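Local coordinates for putative sensory box/GGDEF family protein (Vibrio parahaemolyticus, PDB 3LID) that probably makes cyclic di-GMP from GTP as a membrane signalling enzyme, and is represented here by its extracellular PDC-fold sensor domain, at residues H46-S49 with L50-Y53; I158-D162 with V163-Y167. All blocks are in the same frame, centred on the assembly; numbering follows the deposited sequence.

Contact 1. Residues H46-S49 with L50-Y53; sequences HSQS and LYDY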
loop_
_atom_site.group_PDB
_atom_site.type_symbol
_atom_site.label_atom_id
_atom_site.label_comp_id
_atom_site.label_asym_id
_atom_site.label_seq_id
_atom_site.Cartn_x
_atom_site.Cartn_y
_atom_site.Cartn_z
ATOM N N HIS A 46 4.152 -12.284 17.754
ATOM C CA HIS A 46 4.476 -12.721 19.126
ATOM C C HIS A 46 3.231 -13.025 19.965
ATOM O O HIS A 46 3.261 -12.937 21.210
ATOM C CB HIS A 46 5.419 -11.696 19.800
ATOM C CG HIS A 46 6.801 -11.694 19.232
ATOM N ND1 HIS A 46 7.227 -10.811 18.245
ATOM C CD2 HIS A 46 7.850 -12.525 19.468
ATOM C CE1 HIS A 46 8.477 -11.094 17.920
ATOM N NE2 HIS A 46 8.880 -12.112 18.661
ATOM N N SER A 47 2.143 -13.434 19.343
ATOM C CA SER A 47 0.908 -13.475 20.045
ATOM C C SER A 47 0.709 -14.860 20.646
ATOM O O SER A 47 1.165 -15.898 20.122
ATOM C CB SER A 47 -0.262 -13.117 19.143
ATOM O OG SER A 47 -0.688 -14.189 18.406
ATOM N N GLN A 48 0.077 -14.832 21.778
ATOM C CA GLN A 48 -0.236 -16.081 22.485
ATOM C C GLN A 48 -1.141 -17.017 21.646
ATOM O O GLN A 48 -0.940 -18.254 21.622
ATOM C CB GLN A 48 -0.977 -15.732 23.784
ATOM C CG GLN A 48 -1.209 -16.960 24.693
ATOM C CD GLN A 48 0.092 -17.433 25.261
ATOM O OE1 GLN A 48 0.825 -16.657 25.897
ATOM N NE2 GLN A 48 0.411 -18.710 25.044
ATOM N N SER A 49 -2.127 -16.449 20.966
ATOM C CA SER A 49 -3.063 -17.256 20.190
ATOM C C SER A 49 -2.322 -17.943 19.046
ATOM O O SER A 49 -2.615 -19.066 18.688
ATOM C CB SER A 49 -4.276 -16.428 19.702
ATOM O OG SER A 49 -3.904 -15.222 19.027
ATOM N N LEU A 50 -1.361 -17.245 18.429
ATOM C CA LEU A 50 -0.655 -17.908 17.340
ATOM C C LEU A 50 0.266 -19.010 17.941
ATOM O O LEU A 50 0.326 -20.146 17.417
ATOM C CB LEU A 50 0.188 -16.906 16.523
ATOM C CG LEU A 50 1.126 -17.462 15.472
ATOM C CD1 LEU A 50 0.336 -18.200 14.389
ATOM C CD2 LEU A 50 1.984 -16.285 14.864
ATOM N N TYR A 51 0.923 -18.684 19.048
ATOM C CA TYR A 51 1.813 -19.634 19.732
ATOM C C TYR A 51 1.018 -20.887 20.105
ATOM O O TYR A 51 1.439 -22.017 19.801
ATOM C CB TYR A 51 2.329 -18.967 20.953
ATOM C CG TYR A 51 3.108 -19.937 21.767
ATOM C CD1 TYR A 51 4.384 -20.289 21.408
ATOM C CD2 TYR A 51 2.525 -20.535 22.907
ATOM C CE1 TYR A 51 5.118 -21.210 22.197
ATOM C CE2 TYR A 51 3.231 -21.447 23.693
ATOM C CZ TYR A 51 4.523 -21.770 23.330
ATOM O OH TYR A 51 5.214 -22.700 24.086
ATOM N N ASP A 52 -0.152 -20.679 20.689
ATOM C CA ASP A 52 -0.977 -21.860 21.076
ATOM C C ASP A 52 -1.329 -22.760 19.917
ATOM O O ASP A 52 -1.263 -24.038 20.036
ATOM C CB ASP A 52 -2.264 -21.455 21.808
ATOM C CG ASP A 52 -1.989 -20.771 23.159
ATOM O OD1 ASP A 52 -0.871 -20.880 23.747
ATOM O OD2 ASP A 52 -2.922 -20.108 23.656
ATOM N N TYR A 53 -1.744 -22.159 18.805
ATOM C CA TYR A 53 -2.067 -22.882 17.632
ATOM C C TYR A 53 -0.815 -23.653 17.099
ATOM O O TYR A 53 -0.953 -24.812 16.682
ATOM C CB TYR A 53 -2.634 -21.914 16.539
ATOM C CG TYR A 53 -2.712 -22.511 15.168
ATOM C CD1 TYR A 53 -3.691 -23.494 14.861
ATOM C CD2 TYR A 53 -1.749 -22.168 14.193
ATOM C CE1 TYR A 53 -3.728 -24.084 13.537
ATOM C CE2 TYR A 53 -1.773 -22.709 12.924
ATOM C CZ TYR A 53 -2.747 -23.678 12.600
ATOM O OH TYR A 53 -2.753 -24.183 11.307
#
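Ser47 caps helix 48-55 through its side chain, OG accepting the N-H of Leu50 at 3.1 Å. A chi1 of 83° sets OG between the backbone N and the carbonyl carbon of its own residue, where it also rests on Leu50 CB. This N-cap serves an amide of the first turn; the next one, Tyr51 N, goes to Ser47 O at 3.0 Å.

One turn apart, Gln48 and Asp52 reach for each other on the outer side of the helix. Gln48 bends at chi2 (69°), bringing NE2 back to Asp52 OD1 at 2.8 Å. The oxygen lies in the plane of the amide, but NE2 meets it on the syn side from 34° out of the carboxylate plane. In the backbone between the same two residues, Asp52 N donates to Gln48 O at 2.7 Å. The Gln48 amide also runs alongside Tyr51, nearly perpendicular to its ring, with Gln48 NE2 3.5 Å from Tyr51 CD2; the Tyr51 hydroxyl goes on to Arg55.

The inner side faces the protein. Ser47 and Ser49 touch Met68 of helix 59-76, while Tyr53 packs against Leu62 and Leu65 of that helix and against Lys92 and Val93 of strand 91-98.

Contact 2. Residues I158-D162 with V163-Y167; sequences ISVND and VRQGY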
loop_
_atom_site.group_PDB
_atom_site.type_symbol
_atom_site.label_atom_id
_atom_site.label_comp_id
_atom_site.label_asym_id
_atom_site.label_seq_id
_atom_site.Cartn_x
_atom_site.Cartn_y
_atom_site.Cartn_z
ATOM N N ILE A 158 8.206 -17.572 11.748
ATOM C CA ILE A 158 7.803 -17.722 13.114
ATOM C C ILE A 158 8.409 -19.099 13.566
ATOM O O ILE A 158 8.258 -20.079 12.867
ATOM C CB ILE A 158 6.262 -17.830 13.290
ATOM C CG1 ILE A 158 5.574 -16.522 12.754
ATOM C CG2 ILE A 158 5.975 -18.001 14.860
ATOM C CD1 ILE A 158 6.108 -15.238 13.432
ATOM N N SER A 159 9.074 -19.068 14.713
ATOM C CA SER A 159 9.724 -20.300 15.223
ATOM C C SER A 159 9.211 -20.640 16.631
ATOM O O SER A 159 8.662 -19.795 17.383
ATOM C CB SER A 159 11.240 -20.164 15.212
ATOM O OG SER A 159 11.676 -19.131 16.103
ATOM N N VAL A 160 9.399 -21.909 17.016
ATOM C CA VAL A 160 9.013 -22.406 18.377
ATOM C C VAL A 160 10.251 -23.217 18.792
ATOM O O VAL A 160 10.655 -24.126 18.023
ATOM C CB VAL A 160 7.801 -23.326 18.342
ATOM C CG1 VAL A 160 7.604 -24.017 19.704
ATOM C CG2 VAL A 160 6.532 -22.541 17.998
ATOM N N ASN A 161 10.859 -22.829 19.917
ATOM C CA ASN A 161 12.119 -23.474 20.365
ATOM C C ASN A 161 13.138 -23.429 19.266
ATOM O O ASN A 161 13.837 -24.397 19.008
ATOM C CB ASN A 161 11.833 -24.930 20.793
ATOM C CG ASN A 161 11.100 -25.008 22.077
ATOM O OD1 ASN A 161 9.983 -25.632 22.206
ATOM N ND2 ASN A 161 11.635 -24.349 23.041
ATOM N N ASP A 162 13.203 -22.293 18.535
ATOM C CA ASP A 162 14.152 -22.155 17.449
ATOM C C ASP A 162 13.938 -22.966 16.198
ATOM O O ASP A 162 14.754 -22.919 15.323
ATOM C CB ASP A 162 15.608 -22.274 17.909
ATOM C CG ASP A 162 15.924 -21.273 19.019
ATOM O OD1 ASP A 162 15.723 -20.039 18.804
ATOM O OD2 ASP A 162 16.293 -21.711 20.146
ATOM N N VAL A 163 12.794 -23.650 16.068
ATOM C CA VAL A 163 12.526 -24.394 14.888
ATOM C C VAL A 163 11.424 -23.646 14.099
ATOM O O VAL A 163 10.332 -23.420 14.620
ATOM C CB VAL A 163 11.984 -25.813 15.247
ATOM C CG1 VAL A 163 11.635 -26.601 13.983
ATOM C CG2 VAL A 163 13.094 -26.561 16.148
ATOM N N ARG A 164 11.768 -23.297 12.871
ATOM C CA ARG A 164 10.808 -22.529 12.052
ATOM C C ARG A 164 9.551 -23.351 11.810
ATOM O O ARG A 164 9.613 -24.545 11.403
ATOM C CB ARG A 164 11.456 -22.174 10.714
ATOM C CG ARG A 164 10.538 -21.166 9.948
ATOM C CD ARG A 164 11.300 -20.668 8.687
ATOM N NE ARG A 164 12.368 -19.802 9.203
ATOM C CZ ARG A 164 13.144 -19.061 8.428
ATOM N NH1 ARG A 164 12.958 -19.021 7.126
ATOM N NH2 ARG A 164 14.066 -18.278 8.999
ATOM N N GLN A 165 8.390 -22.747 12.100
ATOM C CA GLN A 165 7.070 -23.367 11.862
ATOM C C GLN A 165 6.398 -22.921 10.560
ATOM O O GLN A 165 5.512 -23.587 10.025
ATOM C CB GLN A 165 6.129 -23.041 13.037
ATOM C CG GLN A 165 6.734 -23.553 14.388
ATOM C CD GLN A 165 6.955 -25.106 14.333
ATOM O OE1 GLN A 165 5.986 -25.842 14.160
ATOM N NE2 GLN A 165 8.190 -25.576 14.520
ATOM N N GLY A 166 6.835 -21.778 10.070
ATOM C CA GLY A 166 6.137 -21.190 8.903
ATOM C C GLY A 166 6.368 -19.663 8.905
ATOM O O GLY A 166 7.272 -19.147 9.516
ATOM N N TYR A 167 5.440 -18.992 8.232
ATOM C CA TYR A 167 5.592 -17.550 7.984
ATOM C C TYR A 167 4.297 -16.869 8.255
ATOM O O TYR A 167 3.256 -17.279 7.747
ATOM C CB TYR A 167 5.959 -17.324 6.492
ATOM C CG TYR A 167 7.234 -18.084 6.165
ATOM C CD1 TYR A 167 8.482 -17.466 6.330
ATOM C CD2 TYR A 167 7.180 -19.395 5.708
ATOM C CE1 TYR A 167 9.683 -18.193 6.094
ATOM C CE2 TYR A 167 8.359 -20.144 5.487
ATOM C CZ TYR A 167 9.604 -19.504 5.682
ATOM O OH TYR A 167 10.745 -20.214 5.452
HETATM O O HOH W 1 14.777 -22.766 12.195
#
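A tight beta hairpin with a type I' turn, Asn161 and Asp162 at its corner, joins strands 150-160 and 163-173, and a classic beta bulge follows two residues after it. Val160 and Val163 close the turn with a pair of backbone bonds, Val163 N reaching Val160 O at 2.9 Å. Further on, Gln165 and Gly166 both face Ile158: Gln165 N donates to Ile158 O at 2.8 Å, and Ile158 N to Gly166 O at 2.9 Å. Gly166 sits at phi 155° and psi -157°, a backbone conformation readily open to glycine.

Val163 O is gripped by two N-H groups, Val160 N and Gln165 NE2, from opposite faces of its carbonyl plane, and Ser159 CA adds a C-H contact. With CG beside the backbone N (chi1 -58°) and the chain bent again at chi2, Gln165 folds back along its own strand, and its NE2 lies 3.0 Å from Val163 O. The bend also lays Gln165 CG across Val160, 3.8 Å from CG2.

Arg164 offers NH1 edge-on, within the guanidinium plane, to Tyr167 OH at 3.0 Å; the guanidinium also bonds to Gln123 O, Leu125 O and Asn127 OD1. A water bridges Asp162 O and Arg164 N, 3.1 Å from each. Ser159 OG is held by Glu128, and the Tyr167 ring meets Phe119 edge-to-face.

Two corner residues with positive phi, between a hydrogen-bonded pair, are the signature of a type I' two-residue hairpin, which here connects neighbouring strands in the seven-stranded sheet, one of two antiparallel sheets in this PDC-fold sensor domain.

From the N terminus, the long helix 9-45 ends, the chain turns at His46 and Ser47, and contact 1 starts the short helix 48-55. After helix 59-76, the earlier strands of the seven-stranded sheet and helix 117-124, contact 2 closes the turn between strands 150-160 and 163-173. Each is made within one continuous stretch; the two follow in series, without nesting or crossing. In space their centres are about 12 Å apart, and they touch where Leu50 CD2 packs 4.2 Å from Ile158 CG1. Leu54 and Arg55 carry the same packing onto the hairpin, meeting Ile158, Val160 and Gln165. Helix 48-55 is thus joined to the turn end of two inner strands of the seven-stranded sheet.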